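Local atomic coordinates of D-galactonate dehydratase family member RspA (Pantoea ananatis, PDB entry 3T6C), a protein that dehydrates D-gluconate to 2-dehydro-3-deoxy-D-gluconate with low activity in vitro, using one magnesium ion per subunit, as a mandelate racemase/muconate lactonizing enzyme relative. Residues 34-39 with 43-48; 68-73 with 107-112; 89-94 with 327-332; 353-358 with 377-382. One frame throughout, in Å; residues are numbered along the deposited sequence. Where two conformers were deposited one is given.

Contact 1 of 4, residues 34-39 with 43-48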
loop_
_atom_site.group_PDB
_atom_site.type_symbol
_atom_site.label_atom_id
_atom_site.label_comp_id
_atom_site.label_asym_id
_atom_site.label_seq_id
_atom_site.Cartn_x
_atom_site.Cartn_y
_atom_site.Cartn_z
ATOM N N THR A 34 -22.916 11.769 42.618
ATOM C CA THR A 34 -23.585 11.884 41.329
ATOM C C THR A 34 -24.968 12.491 41.559
ATOM O O THR A 34 -25.691 12.064 42.463
ATOM C CB THR A 34 -23.813 10.520 40.692
ATOM O OG1 THR A 34 -22.581 9.790 40.576
ATOM C CG2 THR A 34 -24.434 10.684 39.328
ATOM N N ILE A 35 -25.332 13.471 40.726
ATOM C CA ILE A 35 -26.612 14.117 40.773
ATOM C C ILE A 35 -27.320 13.818 39.446
ATOM O O ILE A 35 -26.749 14.051 38.343
ATOM C CB ILE A 35 -26.447 15.630 40.940
ATOM C CG1 ILE A 35 -25.845 15.939 42.334
ATOM C CG2 ILE A 35 -27.792 16.327 40.834
ATOM C CD1 ILE A 35 -25.117 17.290 42.400
ATOM N N LEU A 36 -28.534 13.285 39.554
ATOM C CA LEU A 36 -29.348 12.971 38.378
ATOM C C LEU A 36 -30.472 14.003 38.351
ATOM O O LEU A 36 -31.295 14.100 39.283
ATOM C CB LEU A 36 -29.930 11.568 38.452
ATOM C CG LEU A 36 -28.982 10.367 38.499
ATOM C CD1 LEU A 36 -29.737 9.032 38.441
ATOM C CD2 LEU A 36 -27.979 10.459 37.444
ATOM N N THR A 37 -30.517 14.784 37.271
ATOM C CA THR A 37 -31.513 15.866 37.177
ATOM C C THR A 37 -31.948 16.110 35.726
ATOM O O THR A 37 -31.188 15.833 34.820
ATOM C CB THR A 37 -30.957 17.192 37.838
ATOM O OG1 THR A 37 -31.973 18.193 37.865
ATOM C CG2 THR A 37 -29.744 17.781 37.097
ATOM N N ALA A 38 -33.167 16.621 35.523
ATOM C CA ALA A 38 -33.671 16.802 34.169
ATOM C C ALA A 38 -34.385 18.148 33.923
ATOM O O ALA A 38 -35.524 18.141 33.496
ATOM C CB ALA A 38 -34.624 15.626 33.822
ATOM N N PRO A 39 -33.699 19.277 34.141
ATOM C CA PRO A 39 -34.428 20.570 34.114
ATOM C C PRO A 39 -34.866 20.959 32.717
ATOM O O PRO A 39 -35.822 21.723 32.575
ATOM C CB PRO A 39 -33.405 21.582 34.681
ATOM C CG PRO A 39 -32.345 20.689 35.453
ATOM C CD PRO A 39 -32.297 19.410 34.600
ATOM N N ASP A 43 -32.810 13.657 30.693
ATOM C CA ASP A 43 -32.081 13.193 31.890
ATOM C C ASP A 43 -30.587 13.458 31.773
ATOM O O ASP A 43 -29.959 13.055 30.807
ATOM C CB ASP A 43 -32.290 11.692 32.108
ATOM C CG ASP A 43 -33.736 11.326 32.434
ATOM O OD1 ASP A 43 -34.541 12.221 32.785
ATOM O OD2 ASP A 43 -34.025 10.113 32.385
ATOM N N LEU A 44 -30.032 14.124 32.788
ATOM C CA LEU A 44 -28.592 14.453 32.882
ATOM C C LEU A 44 -27.908 13.765 34.028
ATOM O O LEU A 44 -28.554 13.524 35.040
ATOM C CB LEU A 44 -28.407 15.960 33.149
ATOM C CG LEU A 44 -29.201 16.862 32.191
ATOM C CD1 LEU A 44 -28.991 18.318 32.582
ATOM C CD2 LEU A 44 -28.779 16.649 30.773
ATOM N N VAL A 45 -26.599 13.464 33.891
ATOM C CA VAL A 45 -25.790 12.953 35.013
ATOM C C VAL A 45 -24.652 13.923 35.308
ATOM O O VAL A 45 -23.815 14.184 34.430
ATOM C CB VAL A 45 -25.190 11.582 34.681
ATOM C CG1 VAL A 45 -24.518 10.994 35.917
ATOM C CG2 VAL A 45 -26.285 10.636 34.158
ATOM N N VAL A 46 -24.563 14.398 36.548
ATOM C CA VAL A 46 -23.570 15.397 36.921
ATOM C C VAL A 46 -22.778 14.810 38.093
ATOM O O VAL A 46 -23.341 14.097 38.923
ATOM C CB VAL A 46 -24.290 16.709 37.349
ATOM C CG1 VAL A 46 -23.394 17.614 38.188
ATOM C CG2 VAL A 46 -24.848 17.428 36.116
ATOM N N VAL A 47 -21.473 15.055 38.116
ATOM C CA VAL A 47 -20.633 14.681 39.239
ATOM C C VAL A 47 -20.182 15.925 40.004
ATOM O O VAL A 47 -19.844 16.952 39.403
ATOM C CB VAL A 47 -19.395 13.953 38.701
ATOM C CG1 VAL A 47 -18.303 13.838 39.760
ATOM C CG2 VAL A 47 -19.823 12.529 38.219
ATOM N N LYS A 48 -20.215 15.839 41.337
ATOM C CA LYS A 48 -19.617 16.897 42.189
ATOM C C LYS A 48 -18.495 16.294 43.036
ATOM O O LYS A 48 -18.733 15.338 43.782
ATOM C CB LYS A 48 -20.688 17.541 43.113
ATOM C CG LYS A 48 -20.110 18.677 43.969
ATOM C CD LYS A 48 -21.341 19.462 44.490
ATOM C CE LYS A 48 -20.995 20.683 45.256
ATOM N NZ LYS A 48 -22.299 21.347 45.705
#
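Leu36 and Val45 lie side by side and point the same way from their paired strands, with Leu36 CD2 3.7 Å from Val45 CG2. The leucine gets there because its CG stands beside the backbone N (chi1 -62°) and the branch then leans toward the neighbouring strand. Helix 68-83 covers this face. On the reverse face, that of Ile35, Thr37, Leu44 and Val46, the branched side chains of Ile35 and Val46 stand abreast, CB to CB 4.3 Å. Farther along, Leu44 CD1 reaches across to Pro39 CD at 4.0 Å, just past the end of the strand. The buried hydroxyl of Thr37 is satisfied by Ala415 O.

Ile35 and Val46 form a hydrogen-bonded pair: Ile35 N to Val46 O and Val46 N to Ile35 O are both 2.8 Å, the first nearly straight at 170°. Thr37 and Leu44 form the next such pair, a little longer from Thr37 N to Leu44 O at 3.2 Å. Ile35, Thr37, Val45 and Val46 are beta-branched, a residue type that suits extended strands. This is an antiparallel beta hairpin, the first two strands of the three-stranded sheet in the N-terminal domain of the mandelate racemase/muconate lactonizing enzyme family.

Contact 2 of 4, residues 68-73 with 107-112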
loop_
_atom_site.group_PDB
_atom_site.type_symbol
_atom_site.label_atom_id
_atom_site.label_comp_id
_atom_site.label_asym_id
_atom_site.label_seq_id
_atom_site.Cartn_x
_atom_site.Cartn_y
_atom_site.Cartn_z
ATOM N N ILE A 68 -28.475 6.405 32.434
ATOM C CA ILE A 68 -28.057 7.173 33.610
ATOM C C ILE A 68 -27.794 6.314 34.842
ATOM O O ILE A 68 -26.887 6.625 35.609
ATOM C CB ILE A 68 -29.086 8.294 33.962
ATOM C CG1 ILE A 68 -30.435 7.720 34.416
ATOM C CG2 ILE A 68 -29.230 9.254 32.758
ATOM C CD1 ILE A 68 -31.471 8.817 34.758
ATOM N N TYR A 69 -28.549 5.237 35.045
ATOM C CA TYR A 69 -28.367 4.431 36.280
ATOM C C TYR A 69 -27.139 3.541 36.222
ATOM O O TYR A 69 -26.562 3.225 37.276
ATOM C CB TYR A 69 -29.631 3.636 36.606
ATOM C CG TYR A 69 -30.819 4.570 36.861
ATOM C CD1 TYR A 69 -30.792 5.461 37.900
ATOM C CD2 TYR A 69 -31.936 4.528 36.032
ATOM C CE1 TYR A 69 -31.844 6.335 38.103
ATOM C CE2 TYR A 69 -33.006 5.352 36.256
ATOM C CZ TYR A 69 -32.940 6.281 37.264
ATOM O OH TYR A 69 -34.030 7.157 37.449
ATOM N N ALA A 70 -26.704 3.145 35.019
ATOM C CA ALA A 70 -25.511 2.329 34.912
ATOM C C ALA A 70 -24.298 3.244 35.098
ATOM O O ALA A 70 -23.329 2.867 35.748
ATOM C CB ALA A 70 -25.457 1.622 33.564
ATOM N N VAL A 71 -24.327 4.441 34.486
ATOM C CA VAL A 71 -23.308 5.452 34.781
ATOM C C VAL A 71 -23.267 5.850 36.260
ATOM O O VAL A 71 -22.172 5.936 36.830
ATOM C CB VAL A 71 -23.506 6.693 33.860
ATOM C CG1 VAL A 71 -22.498 7.804 34.198
ATOM C CG2 VAL A 71 -23.394 6.299 32.428
ATOM N N GLN A 72 -24.425 6.071 36.885
ATOM C CA GLN A 72 -24.437 6.373 38.310
ATOM C C GLN A 72 -23.749 5.285 39.121
ATOM O O GLN A 72 -22.979 5.610 40.021
ATOM C CB GLN A 72 -25.882 6.583 38.788
ATOM C CG GLN A 72 -25.944 6.811 40.295
ATOM C CD GLN A 72 -27.364 6.994 40.716
ATOM O OE1 GLN A 72 -28.221 6.165 40.416
ATOM N NE2 GLN A 72 -27.631 8.081 41.394
ATOM N N SER A 73 -24.007 4.014 38.833
ATOM C CA SER A 73 -23.299 2.956 39.547
ATOM C C SER A 73 -21.781 3.015 39.282
ATOM O O SER A 73 -20.944 2.915 40.186
ATOM C CB SER A 73 -23.834 1.590 39.098
ATOM O OG SER A 73 -23.227 0.553 39.833
ATOM N N GLY A 107 -15.663 2.248 26.671
ATOM C CA GLY A 107 -17.050 2.057 26.331
ATOM C C GLY A 107 -17.867 3.210 26.896
ATOM O O GLY A 107 -17.352 4.017 27.700
ATOM N N PRO A 108 -19.135 3.310 26.507
ATOM C CA PRO A 108 -19.866 4.547 26.874
ATOM C C PRO A 108 -20.168 4.634 28.388
ATOM O O PRO A 108 -20.168 5.770 28.908
ATOM C CB PRO A 108 -21.151 4.503 26.014
ATOM C CG PRO A 108 -21.352 2.969 25.702
ATOM C CD PRO A 108 -19.882 2.421 25.604
ATOM N N VAL A 109 -20.478 3.528 29.087
ATOM C CA VAL A 109 -20.747 3.692 30.523
ATOM C C VAL A 109 -19.407 4.027 31.212
ATOM O O VAL A 109 -19.328 4.987 32.024
ATOM C CB VAL A 109 -21.351 2.403 31.079
ATOM C CG1 VAL A 109 -21.501 2.541 32.553
ATOM C CG2 VAL A 109 -22.680 2.125 30.446
ATOM N N MET A 110 -18.350 3.248 30.909
ATOM C CA MET A 110 -17.064 3.509 31.523
ATOM C C MET A 110 -16.560 4.934 31.257
ATOM O O MET A 110 -16.087 5.625 32.182
ATOM C CB MET A 110 -16.024 2.511 31.028
ATOM C CG MET A 110 -16.410 1.028 31.251
ATOM S SD MET A 110 -16.587 0.536 32.947
ATOM C CE MET A 110 -14.889 0.691 33.531
ATOM N N ASN A 111 -16.659 5.372 30.013
ATOM C CA ASN A 111 -16.031 6.650 29.654
ATOM C C ASN A 111 -16.814 7.807 30.249
ATOM O O ASN A 111 -16.222 8.800 30.660
ATOM C CB ASN A 111 -15.970 6.818 28.134
ATOM C CG ASN A 111 -15.024 5.821 27.460
ATOM O OD1 ASN A 111 -14.451 4.938 28.118
ATOM N ND2 ASN A 111 -14.925 5.906 26.146
ATOM N N ASN A 112 -18.135 7.705 30.298
ATOM C CA ASN A 112 -18.926 8.807 30.844
ATOM C C ASN A 112 -18.684 8.968 32.335
ATOM O O ASN A 112 -18.600 10.097 32.840
ATOM C CB ASN A 112 -20.411 8.588 30.564
ATOM C CG ASN A 112 -20.824 9.192 29.257
ATOM O OD1 ASN A 112 -21.142 10.373 29.211
ATOM N ND2 ASN A 112 -20.768 8.409 28.165
#
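Val109 meets helix 68-83 through a single methyl. From its CB, CG1 stands anti to the backbone N (chi1 175°), and this branch reaches the backbone of the other helix: it lies 3.7 Å from Ala70 O and 3.9 Å from Val71 N. The same methyl also meets two side chains, Ala70 CB and Val71 CG2, each at 4.2 Å. Alanine suits the position facing it, since a side chain of one carbon lets the valine come up to the main chain.

Val71 answers with its own CG2, which rests against Val109 CA and, 4.2 Å away, against Asn112 CB. Only the aliphatic root of the asparagine takes part, for its amide turns back along its own helix. There ND2 bonds to Pro108 O at 2.8 Å, with the oxygen almost in the amide plane; Pro108 O also accepts from Asn112 N, one helical turn on. Ser324 OG and Ser323 OG engage Asn112 ND2 and OD1 respectively, so the buried amide is tied to the barrel domain. The axes of segments 68-73 and 108-112 come within 8.8 Å and cross at -54°, and Met110 of a neighbouring subunit also packs on Val109. With no hydrogen bond between the two segments, they adhere by van der Waals contact and burial of hydrocarbon, while the amide of Asn112 is satisfied by its own helix and the barrel serines.

Contact 3 of 4, residues 89-94 with 327-332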
loop_
_atom_site.group_PDB
_atom_site.type_symbol
_atom_site.label_atom_id
_atom_site.label_comp_id
_atom_site.label_asym_id
_atom_site.label_seq_id
_atom_site.Cartn_x
_atom_site.Cartn_y
_atom_site.Cartn_z
ATOM N N ALA A 89 -4.863 17.482 42.070
ATOM C CA ALA A 89 -3.930 18.129 41.126
ATOM C C ALA A 89 -3.433 17.135 40.060
ATOM O O ALA A 89 -3.063 17.572 38.960
ATOM C CB ALA A 89 -2.723 18.684 41.878
ATOM N N ARG A 90 -3.429 15.826 40.354
ATOM C CA ARG A 90 -2.793 14.987 39.373
ATOM C C ARG A 90 -3.940 14.487 38.497
ATOM O O ARG A 90 -4.291 13.278 38.446
ATOM C CB ARG A 90 -2.207 13.798 40.150
ATOM C CG ARG A 90 -1.053 14.266 41.086
ATOM C CD ARG A 90 -0.195 13.084 41.597
ATOM N NE ARG A 90 0.854 13.645 42.499
ATOM C CZ ARG A 90 2.098 13.153 42.621
ATOM N NH1 ARG A 90 2.463 12.066 41.943
ATOM N NH2 ARG A 90 2.948 13.731 43.473
ATOM N N ILE A 91 -4.238 15.312 37.513
ATOM C CA ILE A 91 -5.423 15.067 36.638
ATOM C C ILE A 91 -5.069 13.918 35.708
ATOM O O ILE A 91 -5.841 12.980 35.570
ATOM C CB ILE A 91 -5.842 16.315 35.826
ATOM C CG1 ILE A 91 -6.225 17.465 36.785
ATOM C CG2 ILE A 91 -6.991 15.930 34.864
ATOM C CD1 ILE A 91 -6.747 18.734 36.059
ATOM N N GLU A 92 -3.896 13.974 35.074
ATOM C CA GLU A 92 -3.544 12.928 34.124
ATOM C C GLU A 92 -3.333 11.580 34.806
ATOM O O GLU A 92 -3.738 10.558 34.266
ATOM C CB GLU A 92 -2.244 13.335 33.427
ATOM C CG GLU A 92 -1.855 12.388 32.305
ATOM C CD GLU A 92 -2.690 12.552 31.050
ATOM O OE1 GLU A 92 -2.944 13.696 30.621
ATOM O OE2 GLU A 92 -3.046 11.512 30.476
ATOM N N ASP A 93 -2.700 11.579 35.985
ATOM C CA ASP A 93 -2.415 10.318 36.680
ATOM C C ASP A 93 -3.755 9.728 37.108
ATOM O O ASP A 93 -3.933 8.508 37.026
ATOM C CB ASP A 93 -1.540 10.573 37.919
ATOM C CG ASP A 93 -1.187 9.287 38.638
ATOM O OD1 ASP A 93 -0.352 8.520 38.120
ATOM O OD2 ASP A 93 -1.706 9.041 39.756
ATOM N N ILE A 94 -4.701 10.560 37.569
ATOM C CA ILE A 94 -6.021 10.057 37.907
ATOM C C ILE A 94 -6.770 9.550 36.659
ATOM O O ILE A 94 -7.393 8.490 36.699
ATOM C CB ILE A 94 -6.841 11.125 38.663
ATOM C CG1 ILE A 94 -6.229 11.344 40.067
ATOM C CG2 ILE A 94 -8.355 10.727 38.726
ATOM C CD1 ILE A 94 -6.867 12.556 40.761
ATOM N N GLY A 327 -13.957 12.803 28.817
ATOM C CA GLY A 327 -13.733 14.115 29.424
ATOM C C GLY A 327 -12.787 15.072 28.721
ATOM O O GLY A 327 -12.470 14.921 27.546
ATOM N N ILE A 328 -12.418 16.155 29.437
ATOM C CA ILE A 328 -11.580 17.206 28.846
ATOM C C ILE A 328 -10.175 16.709 28.522
ATOM O O ILE A 328 -9.614 17.050 27.483
ATOM C CB ILE A 328 -11.493 18.392 29.803
ATOM C CG1 ILE A 328 -12.839 19.115 29.757
ATOM C CG2 ILE A 328 -10.338 19.352 29.389
ATOM C CD1 ILE A 328 -13.054 20.166 30.853
ATOM N N THR A 329 -9.597 15.882 29.400
ATOM C CA THR A 329 -8.230 15.358 29.161
ATOM C C THR A 329 -8.114 14.670 27.786
ATOM O O THR A 329 -7.296 15.071 26.946
ATOM C CB THR A 329 -7.800 14.441 30.310
ATOM O OG1 THR A 329 -7.611 15.254 31.492
ATOM C CG2 THR A 329 -6.443 13.726 30.007
ATOM N N PRO A 330 -8.956 13.675 27.524
ATOM C CA PRO A 330 -8.858 13.047 26.194
ATOM C C PRO A 330 -9.392 13.930 25.072
ATOM O O PRO A 330 -8.883 13.824 23.951
ATOM C CB PRO A 330 -9.678 11.777 26.352
ATOM C CG PRO A 330 -10.662 12.079 27.504
ATOM C CD PRO A 330 -9.824 12.910 28.448
ATOM N N ALA A 331 -10.373 14.784 25.339
ATOM C CA ALA A 331 -10.856 15.645 24.268
ATOM C C ALA A 331 -9.751 16.568 23.777
ATOM O O ALA A 331 -9.653 16.854 22.571
ATOM C CB ALA A 331 -12.047 16.480 24.745
ATOM N N LYS A 332 -8.962 17.121 24.697
ATOM C CA LYS A 332 -7.882 18.006 24.280
ATOM C C LYS A 332 -6.900 17.248 23.417
ATOM O O LYS A 332 -6.382 17.789 22.402
ATOM C CB LYS A 332 -7.191 18.623 25.529
ATOM C CG LYS A 332 -6.056 19.568 25.221
ATOM C CD LYS A 332 -6.533 20.796 24.482
ATOM C CE LYS A 332 -5.451 21.866 24.480
ATOM N NZ LYS A 332 -5.826 23.029 23.667
HETATM O O HOH W 1 -4.683 15.756 31.898
#
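Thr329 sets OG1 beside the backbone N (chi1 -69°) and CG2 anti to it, and so presents both branches to helix 91-100. Glu92 also starts out anti to its backbone N, but a bend at chi2 (75°) swings the carboxylate round toward the threonine. The two side chains cross at a slant, Glu92 OE1 coming within 3.6 Å of Thr329 CG2. Ile91 reaches the other branch: its CG2 methyl lies 3.5 Å from Thr329 OG1, a van der Waals contact of methyl with hydroxyl oxygen.

No direct hydrogen bond joins the two segments. A water does so instead, donating to Glu92 OE1 and to Thr329 OG1, each at 3.0 Å. Threonine fits this place well, offering a methyl to pack and a hydroxyl to bond. Its OG1 is further gripped by Asp118 and Trp122 of helix 108-129, which packs against Ile91 as well. Glu92 OE2 meets Lys333 in a salt bridge and Gln96 in a hydrogen bond, and nearby Arg90 forms a salt bridge with Asp143 of a neighbouring subunit.

Here the N-terminal domain meets the first turn of barrel helix 328-340, away from the active site. With a water on OE1 and Lys333 and Gln96 on OE2, Glu92 is probably ionised. The contact therefore works as a polar junction bridged by water, with methyl groups packed beside it.

Contact 4 of 4, residues 353-358 with 377-382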
loop_
_atom_site.group_PDB
_atom_site.type_symbol
_atom_site.label_atom_id
_atom_site.label_comp_id
_atom_site.label_asym_id
_atom_site.label_seq_id
_atom_site.Cartn_x
_atom_site.Cartn_y
_atom_site.Cartn_z
ATOM N N ILE A 353 -26.770 16.643 27.175
ATOM C CA ILE A 353 -25.494 17.065 27.686
ATOM C C ILE A 353 -25.858 18.054 28.785
ATOM O O ILE A 353 -26.755 18.858 28.566
ATOM C CB ILE A 353 -24.642 17.670 26.577
ATOM C CG1 ILE A 353 -23.273 18.091 27.138
ATOM C CG2 ILE A 353 -25.304 18.873 25.856
ATOM C CD1 ILE A 353 -22.261 18.519 26.019
ATOM N N SER A 354 -25.143 18.089 29.917
ATOM C CA SER A 354 -25.519 19.074 30.944
ATOM C C SER A 354 -24.887 20.412 30.609
ATOM O O SER A 354 -23.967 20.468 29.804
ATOM C CB SER A 354 -25.064 18.631 32.341
ATOM O OG SER A 354 -23.676 18.764 32.429
ATOM N N PRO A 355 -25.352 21.516 31.246
ATOM C CA PRO A 355 -24.663 22.771 30.988
ATOM C C PRO A 355 -23.161 22.743 31.357
ATOM O O PRO A 355 -22.409 23.538 30.800
ATOM C CB PRO A 355 -25.385 23.742 31.915
ATOM C CG PRO A 355 -26.825 23.246 31.847
ATOM C CD PRO A 355 -26.645 21.718 31.929
ATOM N N ILE A 356 -22.756 21.876 32.284
ATOM C CA ILE A 356 -21.337 21.645 32.589
ATOM C C ILE A 356 -20.584 21.154 31.346
ATOM O O ILE A 356 -19.507 21.704 31.019
ATOM C CB ILE A 356 -21.197 20.653 33.734
ATOM C CG1 ILE A 356 -21.918 21.168 34.958
ATOM C CG2 ILE A 356 -19.697 20.406 34.061
ATOM C CD1 ILE A 356 -22.238 20.048 35.974
ATOM N N GLY A 357 -21.174 20.173 30.636
ATOM C CA GLY A 357 -20.617 19.632 29.391
ATOM C C GLY A 357 -20.604 20.685 28.285
ATOM O O GLY A 357 -19.635 20.781 27.528
ATOM N N VAL A 358 -21.655 21.504 28.234
ATOM C CA VAL A 358 -21.686 22.605 27.258
ATOM C C VAL A 358 -20.532 23.557 27.502
ATOM O O VAL A 358 -19.834 23.969 26.556
ATOM C CB VAL A 358 -23.011 23.365 27.349
ATOM C CG1 VAL A 358 -22.973 24.638 26.478
ATOM C CG2 VAL A 358 -24.109 22.437 26.890
ATOM N N THR A 377 -28.224 23.720 21.210
ATOM C CA THR A 377 -29.689 23.730 21.329
ATOM C C THR A 377 -30.027 24.559 22.544
ATOM O O THR A 377 -29.344 24.523 23.580
ATOM C CB THR A 377 -30.311 22.312 21.444
ATOM O OG1 THR A 377 -29.702 21.645 22.526
ATOM C CG2 THR A 377 -30.086 21.480 20.213
ATOM N N PRO A 378 -31.063 25.376 22.421
ATOM C CA PRO A 378 -31.294 26.360 23.475
ATOM C C PRO A 378 -31.509 25.724 24.862
ATOM O O PRO A 378 -32.020 24.604 24.980
ATOM C CB PRO A 378 -32.538 27.129 23.000
ATOM C CG PRO A 378 -32.962 26.518 21.703
ATOM C CD PRO A 378 -31.902 25.560 21.227
ATOM N N MET A 379 -31.026 26.440 25.882
ATOM C CA MET A 379 -31.075 26.004 27.274
ATOM C C MET A 379 -32.196 26.792 27.882
ATOM O O MET A 379 -32.126 28.040 27.915
ATOM C CB MET A 379 -29.747 26.376 27.968
ATOM C CG MET A 379 -28.749 25.223 28.092
ATOM S SD MET A 379 -27.017 25.679 28.409
ATOM C CE MET A 379 -26.599 26.546 26.931
ATOM N N ASN A 380 -33.213 26.101 28.378
ATOM C CA ASN A 380 -34.362 26.811 28.950
ATOM C C ASN A 380 -34.112 27.496 30.281
ATOM O O ASN A 380 -33.031 27.410 30.878
ATOM C CB ASN A 380 -35.598 25.880 29.064
ATOM C CG ASN A 380 -35.454 24.740 30.118
ATOM O OD1 ASN A 380 -34.432 24.612 30.759
ATOM N ND2 ASN A 380 -36.503 23.924 30.288
ATOM N N ASP A 381 -35.116 28.214 30.766
ATOM C CA ASP A 381 -34.897 28.923 32.006
ATOM C C ASP A 381 -34.615 28.008 33.177
ATOM O O ASP A 381 -33.776 28.310 34.007
ATOM C CB ASP A 381 -36.025 29.910 32.278
ATOM C CG ASP A 381 -35.801 31.226 31.531
ATOM O OD1 ASP A 381 -36.251 31.344 30.357
ATOM O OD2 ASP A 381 -35.125 32.120 32.105
ATOM N N ALA A 382 -35.269 26.871 33.216
ATOM C CA ALA A 382 -35.016 25.921 34.312
ATOM C C ALA A 382 -33.548 25.436 34.321
ATOM O O ALA A 382 -32.924 25.367 35.406
ATOM C CB ALA A 382 -35.977 24.746 34.225
#
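This is a small apolar contact in the C-terminal barrel domain, the (beta/alpha)7-beta barrel of the enolase superfamily. It joins the start of helix 355-367 to the loop that leaves the last barrel strand, 374-375, and runs into helix 381-386. One side chain from the loop carries it: Met379 points its CB at the helix and extends across the gap. Pro355 receives the sulfur, with its ring carbon CG 4.2 Å from Met379 SD, and Val358, one turn later on the same side of the helix, receives the terminal methyl. An unbranched, flexible thioether suits this task, since it can reach between two backbones whose nearest CA atoms, those of Pro355 and Met379, are 8.1 Å apart.

The helix start is well built for its side of the contact. Proline is at home in a first turn, where no N-H is needed for a helical bond, and Ser354 before it is the N-cap, its OG accepting a weak bond from Gly357 N at 3.4 Å. The first i to i-4 bond runs from Val358 N to Ser354 O, 3.0 Å long. Asn380 in turn is the N-cap of helix 381-386, its OD1 accepting from Leu383 N. Met379 bends at its last torsion (chi3 -65°), and the two side chains meet tip to tip, Met379 CE lying 4.1 Å from Val358 CG1.

In the fold
Contact 1 is the shared neighbour of contacts 2 and 4, each centred 12 Å from it. Contacts 1 and 2 meet where Val45 CG2 touches Ile68 CG2 at 3.5 Å. The other face of the hairpin rests on helix 355-367, Val46 CG1 lying 3.5 Å from Ile356 CD1, and Pro39 O accepts from Asn380 ND2, so N-terminal domain and barrel meet there. Contacts 1, 2 and 4 lie in the second shell or beyond: the side chains of Leu44 and Asn112 are about 10 Å, and that of Val358 about 11 Å, from bound gluconate, while Leu44 is about 6 Å from the side chain of Asp352. Contact 3, 18 Å from contact 2 between centres, joins the domains farther out.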